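Taurocyamine kinase (PDB 4WOD) catalyses the reversible, magnesium-dependent transfer of phosphate from ATP to taurocyamine, giving N-phosphotaurocyamine and ADP. Local coordinates at residues R277-K283 with G317-N323; S322-R326 with T336-S340. The protein carries 4 engineered substitutions. All coordinates share one frame; numbering follows the deposited sequence.

Contact 1 of 2, residues R277-K283 with G317-N323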
loop_
_atom_site.group_PDB
_atom_site.type_symbol
_atom_site.label_atom_id
_atom_site.label_comp_id
_atom_site.label_asym_id
_atom_site.label_seq_id
_atom_site.Cartn_x
_atom_site.Cartn_y
_atom_site.Cartn_z
ATOM N N ARG A 277 0.834 -13.973 -18.669
ATOM C CA ARG A 277 0.201 -12.753 -18.168
ATOM C C ARG A 277 -1.095 -12.534 -18.920
ATOM O O ARG A 277 -1.084 -12.152 -20.100
ATOM C CB ARG A 277 1.100 -11.531 -18.317
ATOM C CG ARG A 277 0.530 -10.296 -17.610
ATOM C CD ARG A 277 1.374 -9.028 -17.832
ATOM N NE ARG A 277 0.809 -8.206 -18.903
ATOM C CZ ARG A 277 0.085 -7.104 -18.709
ATOM N NH1 ARG A 277 -0.396 -6.425 -19.746
ATOM N NH2 ARG A 277 -0.146 -6.664 -17.482
ATOM N N ALA A 278 -2.198 -12.834 -18.242
ATOM C CA ALA A 278 -3.529 -12.586 -18.765
ATOM C C ALA A 278 -3.968 -11.260 -18.211
ATOM O O ALA A 278 -3.843 -11.037 -17.017
ATOM C CB ALA A 278 -4.488 -13.674 -18.343
ATOM N N SER A 279 -4.528 -10.402 -19.042
ATOM C CA SER A 279 -4.912 -9.091 -18.539
ATOM C C SER A 279 -6.051 -8.430 -19.312
ATOM O O SER A 279 -6.351 -8.812 -20.442
ATOM C CB SER A 279 -3.694 -8.178 -18.560
ATOM O OG SER A 279 -3.451 -7.774 -19.884
ATOM N N VAL A 280 -6.670 -7.430 -18.687
ATOM C CA VAL A 280 -7.585 -6.516 -19.365
ATOM C C VAL A 280 -7.144 -5.077 -19.147
ATOM O O VAL A 280 -6.513 -4.766 -18.127
ATOM C CB VAL A 280 -9.042 -6.647 -18.862
ATOM C CG1 VAL A 280 -9.599 -7.978 -19.246
ATOM C CG2 VAL A 280 -9.130 -6.414 -17.308
ATOM N N HIS A 281 -7.464 -4.217 -20.113
ATOM C CA HIS A 281 -7.474 -2.772 -19.883
ATOM C C HIS A 281 -8.885 -2.391 -19.458
ATOM O O HIS A 281 -9.830 -2.531 -20.238
ATOM C CB HIS A 281 -7.071 -1.993 -21.132
ATOM C CG HIS A 281 -5.597 -1.836 -21.296
ATOM N ND1 HIS A 281 -4.719 -2.890 -21.173
ATOM C CD2 HIS A 281 -4.842 -0.745 -21.569
ATOM C CE1 HIS A 281 -3.485 -2.459 -21.365
ATOM N NE2 HIS A 281 -3.532 -1.160 -21.607
ATOM N N ALA A 282 -9.042 -1.930 -18.223
ATOM C CA ALA A 282 -10.384 -1.675 -17.717
ATOM C C ALA A 282 -10.516 -0.267 -17.164
ATOM O O ALA A 282 -9.562 0.263 -16.603
ATOM C CB ALA A 282 -10.741 -2.686 -16.642
ATOM N N LYS A 283 -11.709 0.307 -17.300
ATOM C CA LYS A 283 -12.053 1.593 -16.682
ATOM C C LYS A 283 -12.570 1.409 -15.258
ATOM O O LYS A 283 -13.742 1.089 -15.052
ATOM C CB LYS A 283 -13.105 2.339 -17.508
ATOM C CG LYS A 283 -12.692 2.697 -18.922
ATOM C CD LYS A 283 -13.914 2.721 -19.834
ATOM C CE LYS A 283 -13.678 1.996 -21.160
ATOM N NZ LYS A 283 -14.958 1.528 -21.796
ATOM N N GLY A 317 -8.194 6.496 -14.876
ATOM C CA GLY A 317 -9.046 5.457 -14.337
ATOM C C GLY A 317 -9.036 4.210 -15.199
ATOM O O GLY A 317 -9.767 3.260 -14.920
ATOM N N ILE A 318 -8.211 4.204 -16.243
ATOM C CA ILE A 318 -8.020 2.998 -17.042
ATOM C C ILE A 318 -6.760 2.258 -16.603
ATOM O O ILE A 318 -5.666 2.811 -16.649
ATOM C CB ILE A 318 -7.925 3.303 -18.538
ATOM C CG1 ILE A 318 -9.233 3.921 -19.031
ATOM C CG2 ILE A 318 -7.636 2.031 -19.309
ATOM C CD1 ILE A 318 -9.311 4.060 -20.524
ATOM N N TYR A 319 -6.924 1.009 -16.176
ATOM C CA TYR A 319 -5.803 0.229 -15.665
ATOM C C TYR A 319 -5.662 -1.099 -16.358
ATOM O O TYR A 319 -6.643 -1.667 -16.837
ATOM C CB TYR A 319 -5.949 -0.018 -14.165
ATOM C CG TYR A 319 -5.679 1.219 -13.360
ATOM C CD1 TYR A 319 -4.454 1.395 -12.713
ATOM C CD2 TYR A 319 -6.628 2.232 -13.275
ATOM C CE1 TYR A 319 -4.193 2.536 -11.987
ATOM C CE2 TYR A 319 -6.377 3.376 -12.564
ATOM C CZ TYR A 319 -5.165 3.523 -11.908
ATOM O OH TYR A 319 -4.922 4.672 -11.189
ATOM N N ASP A 320 -4.425 -1.583 -16.395
ATOM C CA ASP A 320 -4.137 -2.956 -16.776
ATOM C C ASP A 320 -4.220 -3.818 -15.519
ATOM O O ASP A 320 -3.543 -3.552 -14.521
ATOM C CB ASP A 320 -2.755 -3.055 -17.431
ATOM C CG ASP A 320 -2.456 -4.446 -17.973
ATOM O OD1 ASP A 320 -2.079 -5.327 -17.172
ATOM O OD2 ASP A 320 -2.576 -4.657 -19.203
ATOM N N LEU A 321 -5.080 -4.829 -15.562
ATOM C CA LEU A 321 -5.277 -5.755 -14.454
ATOM C C LEU A 321 -4.900 -7.144 -14.924
ATOM O O LEU A 321 -5.496 -7.623 -15.877
ATOM C CB LEU A 321 -6.737 -5.758 -13.985
ATOM C CG LEU A 321 -7.323 -4.401 -13.586
ATOM C CD1 LEU A 321 -8.795 -4.559 -13.283
ATOM C CD2 LEU A 321 -6.575 -3.859 -12.373
ATOM N N SER A 322 -3.939 -7.785 -14.267
ATOM C CA SER A 322 -3.512 -9.143 -14.657
ATOM C C SER A 322 -3.355 -10.103 -13.461
ATOM O O SER A 322 -3.279 -9.665 -12.322
ATOM C CB SER A 322 -2.191 -9.074 -15.434
ATOM O OG SER A 322 -1.175 -8.456 -14.671
ATOM N N ASN A 323 -3.318 -11.413 -13.727
ATOM C CA ASN A 323 -2.945 -12.375 -12.704
ATOM C C ASN A 323 -1.620 -11.981 -12.066
ATOM O O ASN A 323 -0.672 -11.642 -12.770
ATOM C CB ASN A 323 -2.839 -13.800 -13.286
ATOM C CG ASN A 323 -1.976 -13.876 -14.550
ATOM O OD1 ASN A 323 -2.340 -13.346 -15.606
ATOM N ND2 ASN A 323 -0.840 -14.586 -14.453
#
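Arg-277 turns the edge of its guanidinium to the carboxylate of Asp-320 in a salt bridge, the planes of the two groups 19° apart. NH1 of Arg-277 gives a 2.9 Å hydrogen bond to OD2 of Asp-320; the NH2-OD1 separation is too short to be taken at face value. A bend at chi3 in the arginine and an Asp-320 CG anti to its own N (chi1 -174°) bring the groups together from opposite directions. Arg-121 and Arg-305 stand close to the same guanidinium, so the carboxylate probably offsets a cluster of positive charge. The backbone N of Ala-278 donates to the side-chain OD1 of Asn-323 at 2.7 Å, in the carbonyl plane, where a strand carbonyl might be expected. Ser-279 adds a weak bond from OG to Asp-320 OD2. Val-280 pairs with Leu-321 through two backbone bonds, and its CG2 packs on Leu-321 CB at 4.1 Å. The ring of His-281 stands almost perpendicular (89°) to the Asp-320 carboxylate, with CE1 3.2 Å from OD2; NE2 is hydrogen-bonded to OE1 of Glu-310. Ala-282 repeats the double pairing, Ala-282 N to Tyr-319 O and Tyr-319 N to Ala-282 O both 2.8 Å, and Lys-283 runs beside Ile-318, CG to CG1 3.7 Å. This antiparallel ladder belongs to the central sheet of the phosphagen kinase catalytic domain, where residues 277-281 are predicted to bind ATP.

Contact 2 of 2, residues S322-R326 with T336-S340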
loop_
_atom_site.group_PDB
_atom_site.type_symbol
_atom_site.label_atom_id
_atom_site.label_comp_id
_atom_site.label_asym_id
_atom_site.label_seq_id
_atom_site.Cartn_x
_atom_site.Cartn_y
_atom_site.Cartn_z
ATOM N N SER A 322 -3.939 -7.785 -14.267
ATOM C CA SER A 322 -3.512 -9.143 -14.657
ATOM C C SER A 322 -3.355 -10.103 -13.461
ATOM O O SER A 322 -3.279 -9.665 -12.322
ATOM C CB SER A 322 -2.191 -9.074 -15.434
ATOM O OG SER A 322 -1.175 -8.456 -14.671
ATOM N N ASN A 323 -3.318 -11.413 -13.727
ATOM C CA ASN A 323 -2.945 -12.375 -12.704
ATOM C C ASN A 323 -1.620 -11.981 -12.066
ATOM O O ASN A 323 -0.672 -11.642 -12.770
ATOM C CB ASN A 323 -2.839 -13.800 -13.286
ATOM C CG ASN A 323 -1.976 -13.876 -14.550
ATOM O OD1 ASN A 323 -2.340 -13.346 -15.606
ATOM N ND2 ASN A 323 -0.840 -14.586 -14.453
ATOM N N LYS A 324 -1.548 -12.006 -10.738
ATOM C CA LYS A 324 -0.281 -11.665 -10.089
ATOM C C LYS A 324 0.692 -12.843 -10.095
ATOM O O LYS A 324 1.887 -12.659 -9.907
ATOM C CB LYS A 324 -0.513 -11.190 -8.652
ATOM C CG LYS A 324 -0.951 -12.296 -7.679
ATOM C CD LYS A 324 -1.190 -11.755 -6.265
ATOM C CE LYS A 324 -1.553 -12.888 -5.291
ATOM N NZ LYS A 324 -1.944 -12.366 -3.941
ATOM N N ARG A 325 0.194 -14.056 -10.320
ATOM C CA ARG A 325 1.058 -15.224 -10.187
ATOM C C ARG A 325 1.572 -15.731 -11.518
ATOM O O ARG A 325 0.873 -15.669 -12.520
ATOM C CB ARG A 325 0.333 -16.358 -9.451
ATOM C CG ARG A 325 0.171 -16.110 -7.978
ATOM C CD ARG A 325 -0.448 -17.325 -7.285
ATOM N NE ARG A 325 -1.053 -17.002 -5.994
ATOM C CZ ARG A 325 -0.357 -16.730 -4.894
ATOM N NH1 ARG A 325 0.976 -16.719 -4.937
ATOM N NH2 ARG A 325 -0.987 -16.459 -3.753
ATOM N N ARG A 326 2.806 -16.225 -11.520
ATOM C CA ARG A 326 3.386 -16.862 -12.707
ATOM C C ARG A 326 3.916 -18.259 -12.392
ATOM O O ARG A 326 3.856 -19.170 -13.221
ATOM C CB ARG A 326 4.550 -16.031 -13.271
ATOM C CG ARG A 326 4.246 -14.584 -13.591
ATOM C CD ARG A 326 3.630 -14.407 -14.972
ATOM N NE ARG A 326 3.460 -12.988 -15.266
ATOM C CZ ARG A 326 2.533 -12.210 -14.715
ATOM N NH1 ARG A 326 1.653 -12.710 -13.835
ATOM N NH2 ARG A 326 2.491 -10.922 -15.036
ATOM N N THR A 336 -7.487 -18.570 -14.614
ATOM C CA THR A 336 -8.628 -18.609 -13.690
ATOM C C THR A 336 -8.446 -17.554 -12.578
ATOM O O THR A 336 -9.360 -16.785 -12.273
ATOM C CB THR A 336 -8.807 -19.997 -13.068
ATOM O OG1 THR A 336 -9.066 -20.957 -14.104
ATOM C CG2 THR A 336 -9.957 -19.993 -12.070
ATOM N N GLU A 337 -7.261 -17.504 -11.989
ATOM C CA GLU A 337 -6.958 -16.441 -11.028
ATOM C C GLU A 337 -7.262 -15.057 -11.608
ATOM O O GLU A 337 -7.927 -14.229 -10.965
ATOM C CB GLU A 337 -5.493 -16.512 -10.590
ATOM C CG GLU A 337 -5.115 -15.418 -9.593
ATOM C CD GLU A 337 -3.619 -15.351 -9.323
ATOM O OE1 GLU A 337 -2.857 -14.978 -10.242
ATOM O OE2 GLU A 337 -3.201 -15.675 -8.191
ATOM N N MET A 338 -6.801 -14.818 -12.836
ATOM C CA MET A 338 -7.074 -13.567 -13.518
ATOM C C MET A 338 -8.573 -13.323 -13.641
ATOM O O MET A 338 -9.080 -12.261 -13.276
ATOM C CB MET A 338 -6.441 -13.563 -14.914
ATOM C CG MET A 338 -6.679 -12.285 -15.702
ATOM S SD MET A 338 -8.134 -12.389 -16.789
ATOM C CE MET A 338 -8.002 -10.872 -17.715
ATOM N N HIS A 339 -9.282 -14.308 -14.168
ATOM C CA HIS A 339 -10.684 -14.087 -14.484
ATOM C C HIS A 339 -11.512 -13.845 -13.234
ATOM O O HIS A 339 -12.357 -12.941 -13.205
ATOM C CB HIS A 339 -11.267 -15.255 -15.262
ATOM C CG HIS A 339 -12.675 -15.006 -15.704
ATOM N ND1 HIS A 339 -13.766 -15.404 -14.963
ATOM C CD2 HIS A 339 -13.167 -14.377 -16.796
ATOM C CE1 HIS A 339 -14.872 -15.036 -15.584
ATOM N NE2 HIS A 339 -14.538 -14.419 -16.704
ATOM N N SER A 340 -11.267 -14.663 -12.213
ATOM C CA SER A 340 -11.972 -14.576 -10.944
ATOM C C SER A 340 -11.720 -13.241 -10.274
ATOM O O SER A 340 -12.656 -12.566 -9.855
ATOM C CB SER A 340 -11.550 -15.702 -10.004
ATOM O OG SER A 340 -12.058 -16.936 -10.471
#
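Glu-337 lays its carboxylate across the backbone N and the aliphatic part of Arg-325, the two side chains crossing at about a right angle. The chain of Glu-337 is stretched out, its CG turned away from N (chi1 180°), which carries the carboxylate to the turn after Asn-323. OE1 accepts the backbone N of Arg-325 at 3.2 Å through its syn lone pair, the N-H pointing at it at 152°. OE2 of Glu-337 forms a salt bridge with NE of Arg-325 at 3.3 Å and lies as close to its CD, so one carboxylate holds both main chain and side chain of a single residue. CE of Lys-324 lies over one face of the Arg-325 guanidinium, offset toward its rim, while NZ of the lysine goes on to the carbonyl of Glu-298. On the inner side CB of Asn-323 sits 3.3 Å from OE1 of Glu-337 and 4.0 Å from CB of Met-338. Asn-323 OD1 is taken by the backbone N of Ala-278; its ND2 bonds to Leu-276 O and, at 2.8 Å, to Arg-325 O. NH1 of Arg-326 reaches back to Asn-323 O at 2.8 Å, from above its carbonyl plane. Met-338 bends at chi2 (-94°) and carries its end away toward Val-280 and Leu-110. This is the strand-to-helix connection of the catalytic domain, with helix 331-355 packed against one face of the antiparallel sheet.

Followed from the N terminus, the chain reaches strand 277-283 first of these segments; it then passes through helices 285-288 and 293-299 and strand 302-306 before strand 318-323 returns beside the first, and contact 1 closes this long loop. The chain goes straight on into the turn and helix 331-355, and contact 2 closes that much shorter loop. The two loops follow one another, sharing Ser-322 and Asn-323, with the contact centres 11 Å apart. Met-338 and Arg-326 also bridge them: CE of Met-338 packs 3.6 Å from CG1 of Val-280, and NH2 of Arg-326 lies 3.3 Å from CG of Arg-277. Together they join two neighbouring strands to the helix covering them.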